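Local coordinates for protein putative angiotensinogen (Lampetra fluviatilis, PDB 5INW) that binds heparin and, as a serpin, inhibits thrombin, with heparin promoting the reaction through a template mechanism, at residues A[205-219]-A[229-243]. The protein carries 1 engineered substitution. Numbering follows the deposited sequence.
Sequences FGDSKNAVELMNAYI and DVISDVDTDTSLVIV
N216, on helix 208-221, grips the backbone of I231 with both ends of its side-chain amide. OD1 accepts from I231 N at 2.8 Å, and ND2 gives a nearly straight bond (176°) to I231 O at 2.7 Å; both donors lie in the acceptor's carbonyl plane, on a lone pair. With N216 replaced by an alanine, the N-H and C=O of I231 would probably lose these mates, and the chain around I231 could shift from the helix. Beside this clamp the packing is dense and apolar. I231 CD1 sits 3.7 Å from I219 CD1 and also touches the methyl of M215, whose chain bends at chi3 (92°) to bring CE within 3.5 Å of V241 CB. At the other end T238 CG2 makes a CH-pi contact, 4.1 Å from the centroid of the F205 ring, while V234 CG2 lies 3.5 Å from F205 CD1. Toward solvent the fit loosens: G206 and T236 meet sparsely, and D229 and S232 turn away. This is serpin helix F packed over sheet A, roughly along strand 238-251; M215 reaches F177 of strand 168-179, V230 rests on strand 405-417, consistent with the inserted cleaved loop, and I242, on the opposite face of strand 238-251, touches helix 110-122.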
loop_
_atom_site.group_PDB
_atom_site.type_symbol
_atom_site.label_atom_id
_atom_site.label_comp_id
_atom_site.label_asym_id
_atom_site.label_seq_id
_atom_site.Cartn_x
_atom_site.Cartn_y
_atom_site.Cartn_z
ATOM N N PHE A 205 3.337 20.933 -19.163
ATOM C CA PHE A 205 3.733 21.194 -17.780
ATOM C C PHE A 205 4.270 22.606 -17.625
ATOM O O PHE A 205 4.460 23.041 -16.487
ATOM C CB PHE A 205 4.817 20.210 -17.298
ATOM C CG PHE A 205 4.408 18.757 -17.346
ATOM C CD1 PHE A 205 3.463 18.269 -16.493
ATOM C CD2 PHE A 205 5.043 17.865 -18.212
ATOM C CE1 PHE A 205 3.133 16.924 -16.499
ATOM C CE2 PHE A 205 4.716 16.517 -18.218
ATOM C CZ PHE A 205 3.759 16.047 -17.354
ATOM N N GLY A 206 4.636 23.267 -18.730
ATOM C CA GLY A 206 5.062 24.670 -18.715
ATOM C C GLY A 206 4.003 25.597 -18.131
ATOM O O GLY A 206 4.296 26.393 -17.257
ATOM N N ASP A 207 2.776 25.467 -18.609
ATOM C CA ASP A 207 1.623 26.103 -18.009
ATOM C C ASP A 207 1.154 25.258 -16.852
ATOM O O ASP A 207 0.166 24.540 -16.960
ATOM C CB ASP A 207 0.521 26.224 -19.051
ATOM C CG ASP A 207 -0.708 26.968 -18.538
ATOM O OD1 ASP A 207 -0.729 27.442 -17.339
ATOM O OD2 ASP A 207 -1.657 27.055 -19.368
ATOM N N SER A 208 1.841 25.367 -15.720
ATOM C CA SER A 208 1.682 24.395 -14.616
ATOM C C SER A 208 0.413 24.485 -13.730
ATOM O O SER A 208 0.009 23.468 -13.141
ATOM C CB SER A 208 2.926 24.418 -13.721
ATOM O OG SER A 208 3.003 25.645 -13.010
ATOM N N LYS A 209 -0.172 25.678 -13.587
ATOM C CA LYS A 209 -1.410 25.827 -12.811
ATOM C C LYS A 209 -2.438 24.953 -13.470
ATOM O O LYS A 209 -3.093 24.162 -12.803
ATOM C CB LYS A 209 -1.924 27.271 -12.794
ATOM C CG LYS A 209 -1.030 28.248 -12.050
ATOM C CD LYS A 209 -1.351 28.329 -10.567
ATOM C CE LYS A 209 -0.343 29.233 -9.849
ATOM N NZ LYS A 209 -0.833 29.656 -8.509
ATOM N N ASN A 210 -2.573 25.130 -14.786
ATOM C CA ASN A 210 -3.502 24.347 -15.578
ATOM C C ASN A 210 -3.109 22.907 -15.677
ATOM O O ASN A 210 -3.978 22.031 -15.647
ATOM C CB ASN A 210 -3.691 24.946 -16.966
ATOM C CG ASN A 210 -4.553 26.180 -16.923
ATOM O OD1 ASN A 210 -5.502 26.268 -16.133
ATOM N ND2 ASN A 210 -4.248 27.145 -17.772
ATOM N N ALA A 211 -1.812 22.664 -15.796
ATOM C CA ALA A 211 -1.304 21.281 -15.812
ATOM C C ALA A 211 -1.778 20.422 -14.582
ATOM O O ALA A 211 -2.224 19.303 -14.769
ATOM C CB ALA A 211 0.217 21.277 -15.938
ATOM N N VAL A 212 -1.724 20.980 -13.368
ATOM C CA VAL A 212 -2.232 20.324 -12.183
ATOM C C VAL A 212 -3.743 20.092 -12.262
ATOM O O VAL A 212 -4.209 19.032 -11.926
ATOM C CB VAL A 212 -1.873 21.093 -10.877
ATOM C CG1 VAL A 212 -2.561 20.502 -9.642
ATOM C CG2 VAL A 212 -0.387 21.041 -10.638
ATOM N N GLU A 213 -4.504 21.073 -12.705
ATOM C CA GLU A 213 -5.956 20.918 -12.817
ATOM C C GLU A 213 -6.329 19.868 -13.837
ATOM O O GLU A 213 -7.309 19.136 -13.638
ATOM C CB GLU A 213 -6.608 22.214 -13.256
ATOM C CG GLU A 213 -6.506 23.338 -12.239
ATOM C CD GLU A 213 -7.061 24.626 -12.806
ATOM O OE1 GLU A 213 -8.042 24.526 -13.590
ATOM O OE2 GLU A 213 -6.496 25.709 -12.487
ATOM N N LEU A 214 -5.567 19.823 -14.934
ATOM C CA LEU A 214 -5.836 18.893 -16.025
ATOM C C LEU A 214 -5.501 17.494 -15.577
ATOM O O LEU A 214 -6.325 16.581 -15.722
ATOM C CB LEU A 214 -5.047 19.246 -17.295
ATOM C CG LEU A 214 -5.503 20.497 -18.088
ATOM C CD1 LEU A 214 -4.441 21.028 -19.025
ATOM C CD2 LEU A 214 -6.759 20.235 -18.878
ATOM N N MET A 215 -4.329 17.316 -14.993
ATOM C CA MET A 215 -3.948 15.996 -14.537
ATOM C C MET A 215 -4.955 15.440 -13.514
ATOM O O MET A 215 -5.456 14.316 -13.679
ATOM C CB MET A 215 -2.567 16.015 -13.981
ATOM C CG MET A 215 -1.478 16.227 -15.032
ATOM S SD MET A 215 0.091 16.720 -14.263
ATOM C CE MET A 215 0.863 15.165 -14.053
ATOM N N ASN A 216 -5.300 16.248 -12.507
ATOM C CA ASN A 216 -6.243 15.850 -11.476
ATOM C C ASN A 216 -7.597 15.569 -12.023
ATOM O O ASN A 216 -8.219 14.605 -11.618
ATOM C CB ASN A 216 -6.347 16.869 -10.368
ATOM C CG ASN A 216 -5.147 16.848 -9.457
ATOM O OD1 ASN A 216 -4.636 15.785 -9.099
ATOM N ND2 ASN A 216 -4.665 18.027 -9.087
ATOM N N ALA A 217 -8.053 16.382 -12.952
ATOM C CA ALA A 217 -9.354 16.157 -13.605
ATOM C C ALA A 217 -9.362 14.821 -14.359
ATOM O O ALA A 217 -10.347 14.108 -14.306
ATOM C CB ALA A 217 -9.655 17.300 -14.572
ATOM N N TYR A 218 -8.267 14.476 -15.048
ATOM C CA TYR A 218 -8.176 13.174 -15.712
ATOM C C TYR A 218 -8.218 12.031 -14.729
ATOM O O TYR A 218 -8.873 11.025 -14.981
ATOM C CB TYR A 218 -6.895 13.045 -16.527
ATOM C CG TYR A 218 -6.868 11.778 -17.391
ATOM C CD1 TYR A 218 -7.365 11.781 -18.713
ATOM C CD2 TYR A 218 -6.344 10.587 -16.898
ATOM C CE1 TYR A 218 -7.305 10.638 -19.503
ATOM C CE2 TYR A 218 -6.303 9.458 -17.675
ATOM C CZ TYR A 218 -6.788 9.479 -18.962
ATOM O OH TYR A 218 -6.734 8.326 -19.695
ATOM N N ILE A 219 -7.496 12.176 -13.620
ATOM C CA ILE A 219 -7.429 11.116 -12.631
ATOM C C ILE A 219 -8.813 10.891 -12.043
ATOM O O ILE A 219 -9.269 9.747 -11.913
ATOM C CB ILE A 219 -6.380 11.412 -11.562
ATOM C CG1 ILE A 219 -5.020 11.277 -12.181
ATOM C CG2 ILE A 219 -6.486 10.457 -10.391
ATOM C CD1 ILE A 219 -3.936 11.905 -11.355
ATOM N N ASP A 229 -7.432 15.842 -6.625
ATOM C CA ASP A 229 -6.179 16.386 -5.998
ATOM C C ASP A 229 -4.961 15.426 -5.693
ATOM O O ASP A 229 -4.160 15.692 -4.808
ATOM C CB ASP A 229 -6.524 17.213 -4.741
ATOM C CG ASP A 229 -7.020 16.354 -3.574
ATOM O OD1 ASP A 229 -6.583 15.184 -3.409
ATOM O OD2 ASP A 229 -7.855 16.859 -2.793
ATOM N N VAL A 230 -4.797 14.361 -6.466
ATOM C CA VAL A 230 -3.669 13.476 -6.326
ATOM C C VAL A 230 -2.381 14.256 -6.610
ATOM O O VAL A 230 -1.334 13.939 -6.059
ATOM C CB VAL A 230 -3.770 12.278 -7.304
ATOM C CG1 VAL A 230 -2.502 11.405 -7.314
ATOM C CG2 VAL A 230 -4.959 11.415 -6.952
ATOM N N ILE A 231 -2.426 15.235 -7.502
ATOM C CA ILE A 231 -1.247 16.056 -7.769
ATOM C C ILE A 231 -1.457 17.471 -7.210
ATOM O O ILE A 231 -2.518 18.082 -7.423
ATOM C CB ILE A 231 -0.917 16.081 -9.264
ATOM C CG1 ILE A 231 -0.414 14.698 -9.684
ATOM C CG2 ILE A 231 0.135 17.125 -9.545
ATOM C CD1 ILE A 231 -1.088 14.246 -10.940
ATOM N N SER A 232 -0.430 17.960 -6.505
ATOM C CA SER A 232 -0.417 19.314 -5.921
ATOM C C SER A 232 0.389 20.320 -6.740
ATOM O O SER A 232 -0.019 21.471 -6.855
ATOM C CB SER A 232 0.153 19.271 -4.502
ATOM O OG SER A 232 1.381 18.557 -4.471
ATOM N N ASP A 233 1.501 19.876 -7.324
ATOM C CA ASP A 233 2.500 20.766 -7.913
ATOM C C ASP A 233 3.192 20.007 -9.035
ATOM O O ASP A 233 3.285 18.781 -8.990
ATOM C CB ASP A 233 3.503 21.180 -6.795
ATOM C CG ASP A 233 4.148 22.571 -6.979
ATOM O OD1 ASP A 233 4.309 23.066 -8.117
ATOM O OD2 ASP A 233 4.575 23.152 -5.949
ATOM N N VAL A 234 3.690 20.744 -10.022
ATOM C CA VAL A 234 4.471 20.178 -11.118
ATOM C C VAL A 234 5.439 21.213 -11.664
ATOM O O VAL A 234 5.046 22.324 -12.017
ATOM C CB VAL A 234 3.552 19.619 -12.230
ATOM C CG1 VAL A 234 2.851 20.732 -13.007
ATOM C CG2 VAL A 234 4.319 18.718 -13.173
ATOM N N ASP A 235 6.710 20.834 -11.725
ATOM C CA ASP A 235 7.781 21.651 -12.326
ATOM C C ASP A 235 7.553 21.835 -13.842
ATOM O O ASP A 235 6.957 20.971 -14.502
ATOM C CB ASP A 235 9.140 20.958 -12.072
ATOM C CG ASP A 235 10.296 21.920 -11.989
ATOM O OD1 ASP A 235 10.333 22.730 -11.038
ATOM O OD2 ASP A 235 11.202 21.839 -12.848
ATOM N N THR A 236 7.985 22.979 -14.376
ATOM C CA THR A 236 8.067 23.232 -15.837
ATOM C C THR A 236 8.942 22.195 -16.555
ATOM O O THR A 236 8.539 21.620 -17.590
ATOM C CB THR A 236 8.680 24.633 -16.069
ATOM O OG1 THR A 236 7.811 25.617 -15.477
ATOM C CG2 THR A 236 8.950 24.953 -17.597
ATOM N N ASP A 237 10.117 21.953 -15.965
ATOM C CA ASP A 237 11.107 20.997 -16.487
ATOM C C ASP A 237 10.784 19.541 -16.150
ATOM O O ASP A 237 11.608 18.648 -16.331
ATOM C CB ASP A 237 12.516 21.334 -15.964
ATOM C CG ASP A 237 12.972 22.776 -16.312
ATOM O OD1 ASP A 237 12.159 23.601 -16.840
ATOM O OD2 ASP A 237 14.166 23.074 -16.042
ATOM N N THR A 238 9.593 19.311 -15.622
ATOM C CA THR A 238 9.042 18.000 -15.550
ATOM C C THR A 238 8.777 17.483 -16.927
ATOM O O THR A 238 8.173 18.164 -17.798
ATOM C CB THR A 238 7.752 17.976 -14.734
ATOM O OG1 THR A 238 8.089 18.368 -13.406
ATOM C CG2 THR A 238 7.140 16.559 -14.694
ATOM N N SER A 239 9.193 16.241 -17.067
ATOM C CA SER A 239 9.142 15.532 -18.305
ATOM C C SER A 239 8.170 14.357 -18.295
ATOM O O SER A 239 7.528 14.116 -19.322
ATOM C CB SER A 239 10.552 15.101 -18.678
ATOM O OG SER A 239 11.142 16.140 -19.448
ATOM N N LEU A 240 8.028 13.659 -17.166
ATOM C CA LEU A 240 6.893 12.741 -16.972
ATOM C C LEU A 240 6.455 12.691 -15.528
ATOM O O LEU A 240 7.240 13.006 -14.635
ATOM C CB LEU A 240 7.237 11.311 -17.344
ATOM C CG LEU A 240 7.437 10.975 -18.802
ATOM C CD1 LEU A 240 8.927 11.119 -19.136
ATOM C CD2 LEU A 240 6.902 9.563 -19.086
ATOM N N VAL A 241 5.210 12.249 -15.331
ATOM C CA VAL A 241 4.653 11.953 -14.021
ATOM C C VAL A 241 3.920 10.633 -14.112
ATOM O O VAL A 241 3.041 10.516 -14.932
ATOM C CB VAL A 241 3.664 13.041 -13.587
ATOM C CG1 VAL A 241 3.088 12.720 -12.213
ATOM C CG2 VAL A 241 4.395 14.347 -13.526
ATOM N N ILE A 242 4.249 9.673 -13.257
ATOM C CA ILE A 242 3.629 8.347 -13.237
ATOM C C ILE A 242 2.789 8.289 -11.996
ATOM O O ILE A 242 3.204 8.749 -10.989
ATOM C CB ILE A 242 4.707 7.244 -13.126
ATOM C CG1 ILE A 242 5.514 7.185 -14.433
ATOM C CG2 ILE A 242 4.125 5.868 -12.846
ATOM C CD1 ILE A 242 6.861 6.516 -14.284
ATOM N N VAL A 243 1.608 7.704 -12.097
ATOM C CA VAL A 243 0.636 7.681 -10.990
ATOM C C VAL A 243 0.049 6.298 -10.873
ATOM O O VAL A 243 -0.406 5.718 -11.853
ATOM C CB VAL A 243 -0.532 8.652 -11.271
ATOM C CG1 VAL A 243 -1.695 8.396 -10.339
ATOM C CG2 VAL A 243 -0.039 10.083 -11.208
#